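Local coordinates for viral structural protein 4 (Bombyx mori cytoplasmic polyhedrosis virus, PDB 6TZ0), which binds GTP through a P-loop-type nucleotide-binding domain and probably assists the viral RNA-dependent RNA polymerase during transcription inside the capsid, at residues S382-G387 against Y417-A422. Numbering follows the deposited sequence.
Sequences SSDAYG and YYEQKA
Tyr-418 lays its phenol end against one edge of the Tyr-386 ring: its OH sits close to the plane of that ring, 3.6 Å from Tyr-386 CE2, and the two side chains pass at a slant without stacking. Tyr-386 has CG anti to its own backbone N (chi1 177°), which carries the ring out toward helix 468-476, where it meets Phe-471. Tyrosine suits this place because its buried ring ends in a hydroxyl bonded to the backbone O of His-466, with Gln-459 OE1 also within bonding reach; the broad ring of Tyr-418 packs against Met-452 and Leu-456 of helix 442-457. Beside the rings, Gly-387 comes within 4.9 Å of Tyr-417, CA to CA; lacking a side chain, it lets the helix start draw close. There the Tyr-417 N, in the first turn of helix 417-427, donates to Gly-387 O at 3.2 Å. The bond is bent (139° at the hydrogen), and the donor stands above the carbonyl plane. In the P-loop domain, helix 385-393 follows edge strand 378-381 of the parallel sheet, and this contact joins it to helix 417-427. Asp-384, at the N-cap position, lies about 4 Å, side chain to side chain, from Lys-355, which binds GTP in another structure of this protein. Its OD2 lies 4.1 Å from Glu-419 OE2, a like-charge approach perhaps eased by a long, weak ion pair with Arg-388; Gln-527 gives Glu-419 OE2 a weak hydrogen bond.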
loop_
_atom_site.group_PDB
_atom_site.type_symbol
_atom_site.label_atom_id
_atom_site.label_comp_id
_atom_site.label_asym_id
_atom_site.label_seq_id
_atom_site.Cartn_x
_atom_site.Cartn_y
_atom_site.Cartn_z
ATOM N N SER B 382 37.580 7.451 -5.631
ATOM C CA SER B 382 37.867 7.584 -4.214
ATOM C C SER B 382 36.713 8.274 -3.500
ATOM O O SER B 382 35.727 8.698 -4.104
ATOM C CB SER B 382 39.157 8.362 -3.996
ATOM O OG SER B 382 39.375 8.561 -2.614
ATOM N N SER B 383 36.841 8.395 -2.185
ATOM C CA SER B 383 35.803 9.048 -1.408
ATOM C C SER B 383 35.956 10.559 -1.427
ATOM O O SER B 383 34.985 11.273 -1.163
ATOM C CB SER B 383 35.827 8.536 0.028
ATOM O OG SER B 383 34.650 8.908 0.702
ATOM N N ASP B 384 37.149 11.055 -1.745
ATOM C CA ASP B 384 37.404 12.483 -1.908
ATOM C C ASP B 384 37.405 12.887 -3.373
ATOM O O ASP B 384 38.127 13.802 -3.759
ATOM C CB ASP B 384 38.730 12.864 -1.259
ATOM C CG ASP B 384 38.689 12.803 0.253
ATOM O OD1 ASP B 384 37.604 13.021 0.829
ATOM O OD2 ASP B 384 39.744 12.543 0.866
ATOM N N ALA B 385 36.605 12.233 -4.214
ATOM C CA ALA B 385 36.642 12.523 -5.642
ATOM C C ALA B 385 35.941 13.834 -5.969
ATOM O O ALA B 385 36.495 14.684 -6.676
ATOM C CB ALA B 385 36.019 11.371 -6.427
ATOM N N TYR B 386 34.723 14.009 -5.458
ATOM C CA TYR B 386 33.979 15.242 -5.676
ATOM C C TYR B 386 34.644 16.431 -5.004
ATOM O O TYR B 386 34.599 17.541 -5.543
ATOM C CB TYR B 386 32.550 15.086 -5.168
ATOM C CG TYR B 386 31.724 16.339 -5.283
ATOM C CD1 TYR B 386 31.301 16.794 -6.514
ATOM C CD2 TYR B 386 31.360 17.062 -4.156
ATOM C CE1 TYR B 386 30.548 17.938 -6.630
ATOM C CE2 TYR B 386 30.605 18.208 -4.261
ATOM C CZ TYR B 386 30.199 18.638 -5.499
ATOM O OH TYR B 386 29.444 19.776 -5.608
ATOM N N GLY B 387 35.286 16.217 -3.855
ATOM C CA GLY B 387 35.972 17.310 -3.190
ATOM C C GLY B 387 37.190 17.790 -3.954
ATOM O O GLY B 387 37.383 18.997 -4.132
ATOM N N TYR B 417 37.833 20.291 -1.224
ATOM C CA TYR B 417 37.063 21.501 -0.951
ATOM C C TYR B 417 36.555 21.526 0.484
ATOM O O TYR B 417 36.624 22.563 1.162
ATOM C CB TYR B 417 35.902 21.590 -1.940
ATOM C CG TYR B 417 35.000 22.782 -1.762
ATOM C CD1 TYR B 417 35.404 24.044 -2.166
ATOM C CD2 TYR B 417 33.736 22.643 -1.201
ATOM C CE1 TYR B 417 34.581 25.134 -2.009
ATOM C CE2 TYR B 417 32.906 23.730 -1.038
ATOM C CZ TYR B 417 33.334 24.971 -1.446
ATOM O OH TYR B 417 32.507 26.056 -1.287
ATOM N N TYR B 418 36.055 20.386 0.967
ATOM C CA TYR B 418 35.532 20.322 2.324
ATOM C C TYR B 418 36.637 20.444 3.360
ATOM O O TYR B 418 36.393 20.942 4.463
ATOM C CB TYR B 418 34.761 19.025 2.538
ATOM C CG TYR B 418 33.543 18.877 1.668
ATOM C CD1 TYR B 418 32.449 19.712 1.834
ATOM C CD2 TYR B 418 33.459 17.862 0.728
ATOM C CE1 TYR B 418 31.329 19.575 1.052
ATOM C CE2 TYR B 418 32.338 17.710 -0.045
ATOM C CZ TYR B 418 31.278 18.569 0.120
ATOM O OH TYR B 418 30.157 18.417 -0.650
ATOM N N GLU B 419 37.855 20.020 3.019
ATOM C CA GLU B 419 38.986 20.187 3.924
ATOM C C GLU B 419 39.339 21.657 4.088
ATOM O O GLU B 419 39.654 22.106 5.195
ATOM C CB GLU B 419 40.181 19.395 3.402
ATOM C CG GLU B 419 39.926 17.906 3.369
ATOM C CD GLU B 419 41.084 17.114 2.808
ATOM O OE1 GLU B 419 42.059 17.730 2.331
ATOM O OE2 GLU B 419 41.014 15.869 2.841
ATOM N N GLN B 420 39.253 22.425 3.001
ATOM C CA GLN B 420 39.487 23.863 3.059
ATOM C C GLN B 420 38.411 24.569 3.873
ATOM O O GLN B 420 38.724 25.442 4.696
ATOM C CB GLN B 420 39.539 24.418 1.641
ATOM C CG GLN B 420 40.706 23.892 0.841
ATOM C CD GLN B 420 40.624 24.248 -0.624
ATOM O OE1 GLN B 420 39.641 24.827 -1.081
ATOM N NE2 GLN B 420 41.656 23.886 -1.375
ATOM N N LYS B 421 37.145 24.188 3.672
ATOM C CA LYS B 421 36.067 24.817 4.433
ATOM C C LYS B 421 36.150 24.468 5.916
ATOM O O LYS B 421 35.945 25.336 6.774
ATOM C CB LYS B 421 34.708 24.417 3.861
ATOM C CG LYS B 421 34.528 24.770 2.397
ATOM C CD LYS B 421 34.647 26.261 2.131
ATOM C CE LYS B 421 33.454 27.029 2.645
ATOM N NZ LYS B 421 33.534 28.461 2.264
ATOM N N ALA B 422 36.503 23.221 6.239
ATOM C CA ALA B 422 36.639 22.827 7.636
ATOM C C ALA B 422 37.857 23.470 8.282
ATOM O O ALA B 422 37.822 23.806 9.468
ATOM C CB ALA B 422 36.715 21.307 7.747
#